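Local coordinates for ABC-type amino acid transport system, periplasmic component (Caldanaerobacter subterraneus subsp. tengcongensis MB4, PDB 4YMX), which binds arginine in the cleft between its two lobes, as the solute-binding component of an amino acid ABC transporter, at residues E158-K163 with A189-D194; A74-V79 with V237-K242; K84-K89 with G98-V103; S136-S139 with D143-V146. All coordinates share one frame; numbering follows the deposited sequence. Where two conformers were deposited one is given.

Contact 1: E158-K163 with A189-D194; sequences EEAAKK and AIVVED. With ARG (arginine), chain C.
Val191 faces helix 156-161 and shares its two methyls between consecutive alanines of that helix. CG1, anti to the backbone N (chi1 176°), lies 4.5 Å from Ala160 CB, while CG2 is 4.2 Å from Ala161 CB. These are loose van der Waals distances, yet all three residues are buried, and the small alanine methyls let the helix come to 6.8 Å from the strand, measured from Ala161 CA to Val191 CA. The solvent side is formed by Glu159, Lys162 and Lys163, which are exposed and do not touch the strand. The contact therefore seats a helix on the sheet of one lobe of the periplasmic-binding-protein fold. Helix 156-161 belongs to the beta-alpha-beta crossover between the parallel strands 148-152 and 168-172, and strand 189-193 is the neighbour of 148-152 on its other side. Two residues beyond Val191 the strand reaches the ligand pocket. There Glu193, the N-cap residue of helix 194-201, bends at chi2 (134°) and its OE1 accepts a hydrogen bond of 2.8 Å from N of the bound arginine. OE2 is 3.2 Å from the same N, and Gln128 adds a weak bond to OE1. Cut back to alanine, this position would offer no carboxylate, and the ligand's amino group is likely to be left without that partner, with a gap beside it.

Contact 2: A74-V79 with V237-K242; sequences AKKLGV and VNEVIK
Apolar contact comes from the aliphatic root of Lys76, which passes alongside Val240 with the two side chains running in opposite directions. Val240 CG2 lies 3.6 Å from Lys76 CB and 3.8 Å from Lys76 CG, so one methyl touches two successive methylenes. With CG anti to its own backbone N (chi1 -176°), Lys76 then bends at chi2 (62°), and the rest of the chain continues past the methyl, with CE 4.5 Å from Glu239 OE1. The electrostatic part is weaker: Lys76 NZ stays 5.0 Å from Glu239 OE1, too far for a salt bridge, and both side chains are exposed, so any attraction is likely to be screened by water. Backbone bonds of a Schellman motif, with Gly78 as its C-prime residue, end helix 65-77: Val79 N reaches Ala74 O at 3.0 Å, and Gly78, with positive phi, adds a weak bond from its N to Lys75 O. Val240 is buried, and it also meets Ala72 and Ile73 further back on helix 65-77. Leu77 extends the same helix pairing to Leu233 and Val236 and touches Ile39 of strand 38-43, while on the far helix Ile241 turns to strand 117-124; helices 65-77 and 231-247 thus pack together over the sheet of their lobe.

Contact 3: K84-K89 with G98-V103; sequences KDMDFK and GRVDMV. With ARG (arginine), chain C.
Lys84 and Val100 bury the most surface here, and Arg99 joins them chiefly through its backbone. Lys84 leaves its strand with CG anti to the carbonyl carbon (chi1 -66°) and is extended from there on, a reach that carries NZ to Arg99 O. The bond is 2.9 Å long, with a C=O...N angle of 142° and the donor tilted 16° from the carbonyl plane. Arg99 CB, 4.3 Å from NZ, flanks the ammonium group. On its way Lys84 crosses Val100 at a slant, its CD 4.1 Å from Val100 CG1. The same methyl receives Met86 CE at 4.1 Å, the two side chains meeting tip to tip, so CG1 is touched by one chain passing across it and by one arriving end-on. Val100 is buried, whereas Lys84 and Arg99 form the exposed margin. Further along, Phe88 belongs to the arginine pocket: CD of the ligand lies over one face of its ring, and the ligand's NE is 3.4 Å from Phe88 CD1. Ligand OXT comes to 3.6 Å from Phe88 CZ, so the ring spans from the side chain of the arginine to its carboxylate. A serine in its place has no ring to lie against the ligand, whose CD and NE would probably be freer to shift. Strand 80-85, helix 91-96, which closes with a Schellman motif at Gly98, and strand 102-103 together form a beta-alpha-beta crossover that skips over strand 38-43, an arrangement of the kind found in the lobes of periplasmic binding proteins.

Contact 4: S136-S139 with D143-V146; sequences SPIS and DLKV
Asp143 holds CG anti to its carbonyl carbon (chi1 -57°), which directs the carboxylate back to the backbone of Ser139, four residues earlier. OD2 accepts from Ser139 N at 2.8 Å, with a nearly straight N-H...O angle of 164°, and it uses the lone pair that points away from OD1. Ile138 sets CG1 anti to the carbonyl carbon (chi1 -65°), leaving CG2 to meet the second segment: it lies 4.1 Å from Asp143 CB and 3.9 Å from Leu144 CD2. Ile138 CD1 adds a contact of 4.1 Å with the same leucine methyl, the two side chains crossing at about a right angle. Just upstream Ser136 OG accepts from Ile138 N at 3.0 Å, closing an ST turn over the backbone that leads into Ile138. Turn and 3-10 segment 143-144 both lie in the loop that joins strand 128-133 to strand 148-152, whose two parts are thereby drawn together, Ile138 CA and Asp143 CA standing 5.4 Å apart. Polar and apolar sides differ in setting. Ile138 and Leu144 are buried, and Met212 packs against both; Asp143 is partly exposed, and its OD1 takes a salt bridge from Lys140.

In the fold
Contacts 1 and 4 belong to one lobe and contacts 2 and 3 to the other, with the bound arginine touched from both sides by contacts 1 and 3, whose centres are 22 Å apart. Contact 1 is the buried one, wholly apolar between its segments; the other three are partly buried; contacts 3 and 4 add a hydrogen bond to a backbone atom, whereas contact 2 has only a distant pair of charges. Contact 4 touches contact 1 directly, Ile138 CD1 lying 4.3 Å from Ala189 CB. Contacts 2 and 3 follow one another through helix 65-77 and strand 80-85 but do not touch. Contacts 2 and 4, 45 Å apart between centres, sit far out on opposite lobes.

Contact 1: E158-K163 with A189-D194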
loop_
_atom_site.group_PDB
_atom_site.type_symbol
_atom_site.label_atom_id
_atom_site.label_comp_id
_atom_site.label_asym_id
_atom_site.label_seq_id
_atom_site.Cartn_x
_atom_site.Cartn_y
_atom_site.Cartn_z
ATOM N N GLU A 158 -0.796 -9.909 4.814
ATOM C CA GLU A 158 -1.012 -10.731 5.999
ATOM C C GLU A 158 -1.997 -11.873 5.725
ATOM O O GLU A 158 -1.764 -13.014 6.124
ATOM C CB GLU A 158 -1.501 -9.850 7.146
ATOM C CG GLU A 158 -1.919 -10.604 8.406
ATOM C CD GLU A 158 -2.343 -9.659 9.494
ATOM O OE1 GLU A 158 -3.294 -8.877 9.260
ATOM O OE2 GLU A 158 -1.715 -9.670 10.574
ATOM N N GLU A 159 -3.092 -11.566 5.037
ATOM C CA GLU A 159 -4.059 -12.591 4.634
ATOM C C GLU A 159 -3.393 -13.713 3.834
ATOM O O GLU A 159 -3.675 -14.902 4.042
ATOM C CB GLU A 159 -5.161 -11.944 3.798
ATOM C CG GLU A 159 -6.236 -12.896 3.336
ATOM C CD GLU A 159 -7.278 -12.214 2.471
ATOM O OE1 GLU A 159 -7.487 -10.989 2.633
ATOM O OE2 GLU A 159 -7.878 -12.904 1.620
ATOM N N ALA A 160 -2.503 -13.334 2.921
ATOM C CA ALA A 160 -1.809 -14.311 2.091
ATOM C C ALA A 160 -0.896 -15.193 2.942
ATOM O O ALA A 160 -0.883 -16.426 2.798
ATOM C CB ALA A 160 -1.020 -13.602 0.991
ATOM N N ALA A 161 -0.140 -14.569 3.841
ATOM C CA ALA A 161 0.809 -15.316 4.666
ATOM C C ALA A 161 0.119 -16.274 5.628
ATOM O O ALA A 161 0.667 -17.337 5.942
ATOM C CB ALA A 161 1.724 -14.366 5.424
ATOM N N LYS A 162 -1.083 -15.915 6.081
ATOM C CA LYS A 162 -1.812 -16.746 7.046
ATOM C C LYS A 162 -2.179 -18.113 6.485
ATOM O O LYS A 162 -2.468 -19.040 7.244
ATOM C CB LYS A 162 -3.076 -16.039 7.532
ATOM C CG LYS A 162 -2.839 -15.006 8.605
ATOM C CD LYS A 162 -4.159 -14.342 8.994
ATOM C CE LYS A 162 -3.994 -13.400 10.173
ATOM N NZ LYS A 162 -5.287 -12.735 10.508
ATOM N N LYS A 163 -2.166 -18.236 5.164
ATOM C CA LYS A 163 -2.528 -19.491 4.510
ATOM C C LYS A 163 -1.363 -20.474 4.405
ATOM O O LYS A 163 -1.556 -21.639 4.050
ATOM C CB LYS A 163 -3.133 -19.210 3.135
ATOM C CG LYS A 163 -4.473 -18.503 3.230
ATOM C CD LYS A 163 -5.102 -18.284 1.864
ATOM C CE LYS A 163 -4.421 -17.150 1.123
ATOM N NZ LYS A 163 -5.030 -16.914 -0.215
ATOM N N ALA A 189 11.270 -14.366 5.759
ATOM C CA ALA A 189 10.752 -13.786 4.530
ATOM C C ALA A 189 9.758 -12.689 4.859
ATOM O O ALA A 189 9.262 -12.610 5.983
ATOM C CB ALA A 189 10.074 -14.861 3.682
ATOM N N ILE A 190 9.501 -11.831 3.878
ATOM C CA ILE A 190 8.461 -10.814 3.962
ATOM C C ILE A 190 7.445 -11.073 2.849
ATOM O O ILE A 190 7.825 -11.463 1.750
ATOM C CB ILE A 190 9.048 -9.414 3.717
ATOM C CG1 ILE A 190 10.166 -9.093 4.708
ATOM C CG2 ILE A 190 7.959 -8.342 3.762
ATOM C CD1 ILE A 190 10.958 -7.841 4.318
ATOM N N VAL A 191 6.162 -10.844 3.113
ATOM C CA VAL A 191 5.183 -10.790 2.029
ATOM C C VAL A 191 4.717 -9.354 1.870
ATOM O O VAL A 191 4.275 -8.730 2.836
ATOM C CB VAL A 191 3.961 -11.703 2.287
ATOM C CG1 VAL A 191 2.931 -11.544 1.173
ATOM C CG2 VAL A 191 4.403 -13.159 2.391
ATOM N N VAL A 192 4.834 -8.824 0.656
ATOM C CA VAL A 192 4.571 -7.409 0.398
ATOM C C VAL A 192 4.382 -7.229 -1.098
ATOM O O VAL A 192 4.746 -8.111 -1.868
ATOM C CB VAL A 192 5.734 -6.528 0.951
ATOM C CG1 VAL A 192 6.996 -6.698 0.113
ATOM C CG2 VAL A 192 5.334 -5.055 1.046
ATOM N N GLU A 193 3.789 -6.113 -1.514
ATOM C CA GLU A 193 3.564 -5.875 -2.929
ATOM C C GLU A 193 4.862 -5.672 -3.692
ATOM O O GLU A 193 5.829 -5.098 -3.172
ATOM C CB GLU A 193 2.612 -4.696 -3.140
ATOM C CG GLU A 193 1.173 -5.124 -3.274
ATOM C CD GLU A 193 0.241 -4.277 -2.452
ATOM O OE1 GLU A 193 0.013 -4.612 -1.277
ATOM O OE2 GLU A 193 -0.272 -3.279 -2.992
ATOM N N ASP A 194 4.852 -6.141 -4.934
ATOM C CA ASP A 194 6.008 -6.132 -5.826
ATOM C C ASP A 194 6.635 -4.752 -5.988
ATOM O O ASP A 194 7.838 -4.576 -5.825
ATOM C CB ASP A 194 5.571 -6.659 -7.201
ATOM C CG ASP A 194 6.724 -6.786 -8.185
ATOM O OD1 ASP A 194 7.865 -7.034 -7.754
ATOM O OD2 ASP A 194 6.469 -6.651 -9.404
HETATM N N ARG C . -2.552 -3.598 -0.747
HETATM C CA ARG C . -2.444 -4.168 0.621
HETATM C C ARG C . -3.755 -4.017 1.371
HETATM O O ARG C . -4.677 -3.356 0.896
HETATM C CB ARG C . -1.318 -3.482 1.396
HETATM C CG ARG C . -1.440 -1.971 1.452
HETATM C CD ARG C . -0.467 -1.367 2.452
HETATM N NE ARG C . -0.354 0.072 2.269
HETATM C CZ ARG C . 0.425 0.864 2.996
HETATM N NH1 ARG C . 1.169 0.371 3.972
HETATM N NH2 ARG C . 0.451 2.159 2.743
HETATM O OXT ARG C . -3.915 -4.556 2.465
#

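Contact 2: A74-V79 with V237-K242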
loop_
_atom_site.group_PDB
_atom_site.type_symbol
_atom_site.label_atom_id
_atom_site.label_comp_id
_atom_site.label_asym_id
_atom_site.label_seq_id
_atom_site.Cartn_x
_atom_site.Cartn_y
_atom_site.Cartn_z
ATOM N N ALA A 74 -8.093 17.055 -4.336
ATOM C CA ALA A 74 -8.204 18.304 -3.585
ATOM C C ALA A 74 -8.398 19.483 -4.533
ATOM O O ALA A 74 -9.175 20.393 -4.237
ATOM C CB ALA A 74 -6.987 18.516 -2.721
ATOM N N LYS A 75 -7.704 19.463 -5.669
ATOM C CA LYS A 75 -7.810 20.549 -6.643
ATOM C C LYS A 75 -9.175 20.608 -7.323
ATOM O O LYS A 75 -9.719 21.703 -7.535
ATOM C CB LYS A 75 -6.671 20.495 -7.656
ATOM C CG LYS A 75 -5.355 20.965 -7.062
ATOM C CD LYS A 75 -4.339 21.331 -8.132
ATOM C CE LYS A 75 -2.959 21.548 -7.528
ATOM N NZ LYS A 75 -2.006 20.501 -7.988
ATOM N N LYS A 76 -9.740 19.446 -7.638
ATOM C CA LYS A 76 -11.103 19.377 -8.166
ATOM C C LYS A 76 -12.107 19.967 -7.180
ATOM O O LYS A 76 -13.033 20.686 -7.566
ATOM C CB LYS A 76 -11.475 17.928 -8.485
ATOM C CG LYS A 76 -12.841 17.751 -9.134
ATOM C CD LYS A 76 -12.939 18.449 -10.485
ATOM C CE LYS A 76 -14.208 18.019 -11.209
ATOM N NZ LYS A 76 -14.327 18.628 -12.561
ATOM N N LEU A 77 -11.914 19.675 -5.899
ATOM C CA LEU A 77 -12.827 20.158 -4.867
ATOM C C LEU A 77 -12.581 21.620 -4.489
ATOM O O LEU A 77 -13.428 22.246 -3.849
ATOM C CB LEU A 77 -12.713 19.285 -3.616
ATOM C CG LEU A 77 -13.204 17.835 -3.707
ATOM C CD1 LEU A 77 -12.718 17.052 -2.494
ATOM C CD2 LEU A 77 -14.720 17.782 -3.798
ATOM N N GLY A 78 -11.424 22.156 -4.880
ATOM C CA GLY A 78 -11.036 23.514 -4.521
ATOM C C GLY A 78 -10.750 23.671 -3.039
ATOM O O GLY A 78 -11.095 24.693 -2.435
ATOM N N VAL A 79 -10.117 22.662 -2.446
ATOM C CA VAL A 79 -9.822 22.684 -1.017
ATOM C C VAL A 79 -8.359 22.352 -0.740
ATOM O O VAL A 79 -7.645 21.846 -1.612
ATOM C CB VAL A 79 -10.704 21.685 -0.229
ATOM C CG1 VAL A 79 -12.182 22.055 -0.346
ATOM C CG2 VAL A 79 -10.471 20.266 -0.722
ATOM N N VAL A 237 -14.248 11.479 -6.485
ATOM C CA VAL A 237 -13.036 10.673 -6.586
ATOM C C VAL A 237 -13.043 9.860 -7.878
ATOM O O VAL A 237 -12.040 9.827 -8.608
ATOM C CB VAL A 237 -12.843 9.754 -5.354
ATOM C CG1 VAL A 237 -11.703 8.757 -5.587
ATOM C CG2 VAL A 237 -12.557 10.590 -4.125
ATOM N N ASN A 238 -14.141 9.225 -8.179
ATOM C CA ASN A 238 -14.234 8.443 -9.388
ATOM C C ASN A 238 -14.115 9.286 -10.630
ATOM O O ASN A 238 -13.501 8.873 -11.545
ATOM C CB ASN A 238 -15.524 7.628 -9.428
ATOM C CG ASN A 238 -15.432 6.361 -8.647
ATOM O OD1 ASN A 238 -14.386 5.810 -8.475
ATOM N ND2 ASN A 238 -16.547 5.894 -8.224
ATOM N N GLU A 239 -14.700 10.473 -10.612
ATOM C CA GLU A 239 -14.553 11.408 -11.728
ATOM C C GLU A 239 -13.097 11.830 -11.924
ATOM O O GLU A 239 -12.613 11.916 -13.052
ATOM C CB GLU A 239 -15.435 12.648 -11.522
ATOM C CG GLU A 239 -16.939 12.399 -11.630
ATOM C CD GLU A 239 -17.766 13.631 -11.293
ATOM O OE1 GLU A 239 -17.289 14.761 -11.533
ATOM O OE2 GLU A 239 -18.894 13.470 -10.780
ATOM N N VAL A 240 -12.397 12.102 -10.829
ATOM C CA VAL A 240 -11.005 12.544 -10.915
ATOM C C VAL A 240 -10.106 11.430 -11.442
ATOM O O VAL A 240 -9.254 11.673 -12.298
ATOM C CB VAL A 240 -10.493 13.060 -9.548
ATOM C CG1 VAL A 240 -8.979 13.231 -9.564
ATOM C CG2 VAL A 240 -11.197 14.367 -9.193
ATOM N N ILE A 241 -10.306 10.210 -10.949
ATOM C CA ILE A 241 -9.541 9.071 -11.455
ATOM C C ILE A 241 -9.788 8.892 -12.951
ATOM O O ILE A 241 -8.847 8.719 -13.723
ATOM C CB ILE A 241 -9.866 7.772 -10.706
ATOM C CG1 ILE A 241 -9.408 7.893 -9.252
ATOM C CG2 ILE A 241 -9.197 6.573 -11.390
ATOM C CD1 ILE A 241 -9.900 6.764 -8.369
ATOM N N LYS A 242 -11.049 8.959 -13.363
ATOM C CA LYS A 242 -11.370 8.849 -14.786
ATOM C C LYS A 242 -10.721 9.970 -15.590
ATOM O O LYS A 242 -10.136 9.723 -16.651
ATOM C CB LYS A 242 -12.888 8.827 -14.994
ATOM C CG LYS A 242 -13.469 7.424 -15.043
ATOM C CD LYS A 242 -14.878 7.425 -15.630
ATOM C CE LYS A 242 -15.433 6.009 -15.764
ATOM N NZ LYS A 242 -14.839 5.260 -16.908
#

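Contact 3: K84-K89 with G98-V103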
loop_
_atom_site.group_PDB
_atom_site.type_symbol
_atom_site.label_atom_id
_atom_site.label_comp_id
_atom_site.label_asym_id
_atom_site.label_seq_id
_atom_site.Cartn_x
_atom_site.Cartn_y
_atom_site.Cartn_z
ATOM N N LYS A 84 -2.863 12.843 7.147
ATOM C CA LYS A 84 -2.517 12.232 8.429
ATOM C C LYS A 84 -1.824 10.895 8.184
ATOM O O LYS A 84 -2.413 9.986 7.596
ATOM C CB LYS A 84 -3.764 12.013 9.285
ATOM C CG LYS A 84 -4.468 13.288 9.750
ATOM C CD LYS A 84 -5.657 12.937 10.630
ATOM C CE LYS A 84 -6.364 14.175 11.160
ATOM N NZ LYS A 84 -7.549 13.820 12.004
ATOM N N ASP A 85 -0.584 10.778 8.642
ATOM C CA ASP A 85 0.170 9.529 8.544
ATOM C C ASP A 85 -0.097 8.686 9.789
ATOM O O ASP A 85 0.009 9.170 10.927
ATOM C CB ASP A 85 1.658 9.842 8.393
ATOM C CG ASP A 85 2.496 8.625 8.071
ATOM O OD1 ASP A 85 3.735 8.745 8.147
ATOM O OD2 ASP A 85 1.944 7.556 7.743
ATOM N N MET A 86 -0.512 7.442 9.573
ATOM C CA MET A 86 -0.806 6.528 10.667
ATOM C C MET A 86 -0.530 5.089 10.236
ATOM O O MET A 86 -0.380 4.803 9.040
ATOM C CB MET A 86 -2.267 6.675 11.105
ATOM C CG MET A 86 -3.268 6.204 10.058
ATOM S SD MET A 86 -4.974 6.570 10.502
ATOM C CE MET A 86 -5.005 8.328 10.219
ATOM N N ASP A 87 -0.470 4.190 11.213
ATOM C CA ASP A 87 -0.336 2.766 10.927
ATOM C C ASP A 87 -1.445 2.319 9.987
ATOM O O ASP A 87 -2.591 2.735 10.146
ATOM C CB ASP A 87 -0.404 1.949 12.218
ATOM C CG ASP A 87 0.763 2.213 13.154
ATOM O OD1 ASP A 87 1.845 2.631 12.694
ATOM O OD2 ASP A 87 0.592 1.979 14.367
ATOM N N PHE A 88 -1.101 1.507 8.990
ATOM C CA PHE A 88 -2.090 1.073 7.999
ATOM C C PHE A 88 -3.354 0.495 8.641
ATOM O O PHE A 88 -4.481 0.787 8.215
ATOM C CB PHE A 88 -1.484 0.054 7.033
ATOM C CG PHE A 88 -2.447 -0.416 5.970
ATOM C CD1 PHE A 88 -2.597 0.287 4.780
ATOM C CD2 PHE A 88 -3.216 -1.558 6.164
ATOM C CE1 PHE A 88 -3.496 -0.143 3.803
ATOM C CE2 PHE A 88 -4.102 -1.992 5.198
ATOM C CZ PHE A 88 -4.233 -1.291 4.005
ATOM N N LYS A 89 -3.167 -0.304 9.690
ATOM C CA LYS A 89 -4.282 -0.943 10.383
ATOM C C LYS A 89 -5.314 0.040 10.965
ATOM O O LYS A 89 -6.466 -0.342 11.196
ATOM C CB LYS A 89 -3.750 -1.846 11.505
ATOM C CG LYS A 89 -3.128 -1.073 12.653
ATOM C CD LYS A 89 -2.486 -2.004 13.669
ATOM C CE LYS A 89 -2.068 -1.220 14.900
ATOM N NZ LYS A 89 -1.400 -2.102 15.910
ATOM N N GLY A 98 -14.680 9.164 11.079
ATOM C CA GLY A 98 -14.694 10.513 10.541
ATOM C C GLY A 98 -13.455 11.332 10.848
ATOM O O GLY A 98 -13.456 12.552 10.672
ATOM N N ARG A 99 -12.395 10.668 11.301
ATOM C CA ARG A 99 -11.133 11.349 11.581
ATOM C C ARG A 99 -10.377 11.698 10.294
ATOM O O ARG A 99 -9.498 12.557 10.300
ATOM C CB ARG A 99 -10.249 10.507 12.507
ATOM C CG ARG A 99 -10.831 10.311 13.911
ATOM C CD ARG A 99 -9.775 9.813 14.889
ATOM N NE ARG A 99 -9.345 8.452 14.585
ATOM C CZ ARG A 99 -9.923 7.360 15.077
ATOM N NH1 ARG A 99 -10.956 7.462 15.903
ATOM N NH2 ARG A 99 -9.464 6.160 14.747
ATOM N N VAL A 100 -10.712 11.013 9.203
ATOM C CA VAL A 100 -10.233 11.388 7.869
ATOM C C VAL A 100 -11.429 11.297 6.928
ATOM O O VAL A 100 -12.414 10.620 7.242
ATOM C CB VAL A 100 -9.079 10.478 7.340
ATOM C CG1 VAL A 100 -7.880 10.507 8.269
ATOM C CG2 VAL A 100 -9.562 9.056 7.132
ATOM N N ASP A 101 -11.349 11.979 5.787
ATOM C CA ASP A 101 -12.421 11.961 4.793
ATOM C C ASP A 101 -12.230 10.885 3.725
ATOM O O ASP A 101 -13.193 10.399 3.138
ATOM C CB ASP A 101 -12.518 13.319 4.095
ATOM C CG ASP A 101 -12.749 14.458 5.059
ATOM O OD1 ASP A 101 -13.638 14.329 5.925
ATOM O OD2 ASP A 101 -12.042 15.481 4.949
ATOM N N MET A 102 -10.978 10.534 3.457
ATOM C CA MET A 102 -10.672 9.505 2.483
ATOM C C MET A 102 -9.352 8.860 2.851
ATOM O O MET A 102 -8.542 9.448 3.577
ATOM C CB MET A 102 -10.617 10.065 1.052
ATOM C CG MET A 102 -9.473 11.034 0.799
ATOM S SD MET A 102 -9.506 11.637 -0.896
ATOM C CE MET A 102 -8.203 12.865 -0.848
ATOM N N VAL A 103 -9.163 7.643 2.359
ATOM C CA VAL A 103 -7.908 6.935 2.536
ATOM C C VAL A 103 -7.356 6.580 1.166
ATOM O O VAL A 103 -8.058 6.011 0.325
ATOM C CB VAL A 103 -8.085 5.650 3.373
ATOM C CG1 VAL A 103 -6.856 4.749 3.257
ATOM C CG2 VAL A 103 -8.386 5.993 4.831
HETATM N N ARG C . -2.552 -3.598 -0.747
HETATM C CA ARG C . -2.444 -4.168 0.621
HETATM C C ARG C . -3.755 -4.017 1.371
HETATM O O ARG C . -4.677 -3.356 0.896
HETATM C CB ARG C . -1.318 -3.482 1.396
HETATM C CG ARG C . -1.440 -1.971 1.452
HETATM C CD ARG C . -0.467 -1.367 2.452
HETATM N NE ARG C . -0.354 0.072 2.269
HETATM C CZ ARG C . 0.425 0.864 2.996
HETATM N NH1 ARG C . 1.169 0.371 3.972
HETATM N NH2 ARG C . 0.451 2.159 2.743
HETATM O OXT ARG C . -3.915 -4.556 2.465
#

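Contact 4: S136-S139 with D143-V146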
loop_
_atom_site.group_PDB
_atom_site.type_symbol
_atom_site.label_atom_id
_atom_site.label_comp_id
_atom_site.label_asym_id
_atom_site.label_seq_id
_atom_site.Cartn_x
_atom_site.Cartn_y
_atom_site.Cartn_z
ATOM N N SER A 136 19.185 -16.897 0.975
ATOM C CA SER A 136 18.119 -17.616 1.657
ATOM C C SER A 136 18.000 -19.045 1.144
ATOM O O SER A 136 18.161 -19.291 -0.050
ATOM C CB SER A 136 16.798 -16.902 1.410
ATOM O OG SER A 136 15.698 -17.647 1.911
ATOM N N PRO A 137 17.662 -19.981 2.034
ATOM C CA PRO A 137 17.352 -21.349 1.599
ATOM C C PRO A 137 15.959 -21.484 0.984
ATOM O O PRO A 137 15.590 -22.560 0.508
ATOM C CB PRO A 137 17.433 -22.146 2.896
ATOM C CG PRO A 137 17.020 -21.152 3.956
ATOM C CD PRO A 137 17.590 -19.827 3.502
ATOM N N ILE A 138 15.185 -20.402 0.981
ATOM C CA ILE A 138 13.846 -20.438 0.394
ATOM C C ILE A 138 13.895 -20.164 -1.105
ATOM O O ILE A 138 14.422 -19.133 -1.518
ATOM C CB ILE A 138 12.960 -19.375 1.061
ATOM C CG1 ILE A 138 12.755 -19.724 2.534
ATOM C CG2 ILE A 138 11.627 -19.232 0.317
ATOM C CD1 ILE A 138 12.143 -18.595 3.346
ATOM N N SER A 139 13.344 -21.074 -1.911
ATOM C CA SER A 139 13.315 -20.916 -3.370
ATOM C C SER A 139 11.904 -20.920 -3.927
ATOM O O SER A 139 11.639 -20.366 -4.997
ATOM C CB SER A 139 14.088 -22.050 -4.046
ATOM O OG SER A 139 15.455 -22.025 -3.712
ATOM N N ASP A 143 8.613 -24.035 0.384
ATOM C CA ASP A 143 9.669 -23.767 1.359
ATOM C C ASP A 143 9.247 -22.796 2.456
ATOM O O ASP A 143 9.956 -22.641 3.441
ATOM C CB ASP A 143 10.922 -23.211 0.674
ATOM C CG ASP A 143 11.462 -24.120 -0.413
ATOM O OD1 ASP A 143 11.124 -25.324 -0.450
ATOM O OD2 ASP A 143 12.252 -23.617 -1.236
ATOM N N LEU A 144 8.107 -22.136 2.284
ATOM C CA LEU A 144 7.619 -21.189 3.283
ATOM C C LEU A 144 7.002 -21.864 4.497
ATOM O O LEU A 144 6.791 -21.214 5.526
ATOM C CB LEU A 144 6.603 -20.223 2.675
ATOM C CG LEU A 144 7.135 -19.330 1.556
ATOM C CD1 LEU A 144 5.997 -18.521 0.967
ATOM C CD2 LEU A 144 8.258 -18.416 2.060
ATOM N N LYS A 145 6.701 -23.156 4.380
ATOM C CA LYS A 145 6.123 -23.887 5.508
ATOM C C LYS A 145 6.988 -23.772 6.754
ATOM O O LYS A 145 8.215 -23.887 6.681
ATOM C CB LYS A 145 5.928 -25.365 5.163
ATOM C CG LYS A 145 4.905 -25.614 4.086
ATOM C CD LYS A 145 4.739 -27.101 3.829
ATOM C CE LYS A 145 3.740 -27.318 2.714
ATOM N NZ LYS A 145 4.055 -26.417 1.568
ATOM N N VAL A 146 6.334 -23.556 7.897
ATOM C CA VAL A 146 6.991 -23.490 9.210
ATOM C C VAL A 146 7.955 -22.301 9.382
ATOM O O VAL A 146 8.687 -22.222 10.373
ATOM C CB VAL A 146 7.724 -24.830 9.585
ATOM C CG1 VAL A 146 7.831 -24.975 11.105
ATOM C CG2 VAL A 146 6.996 -26.048 9.015
#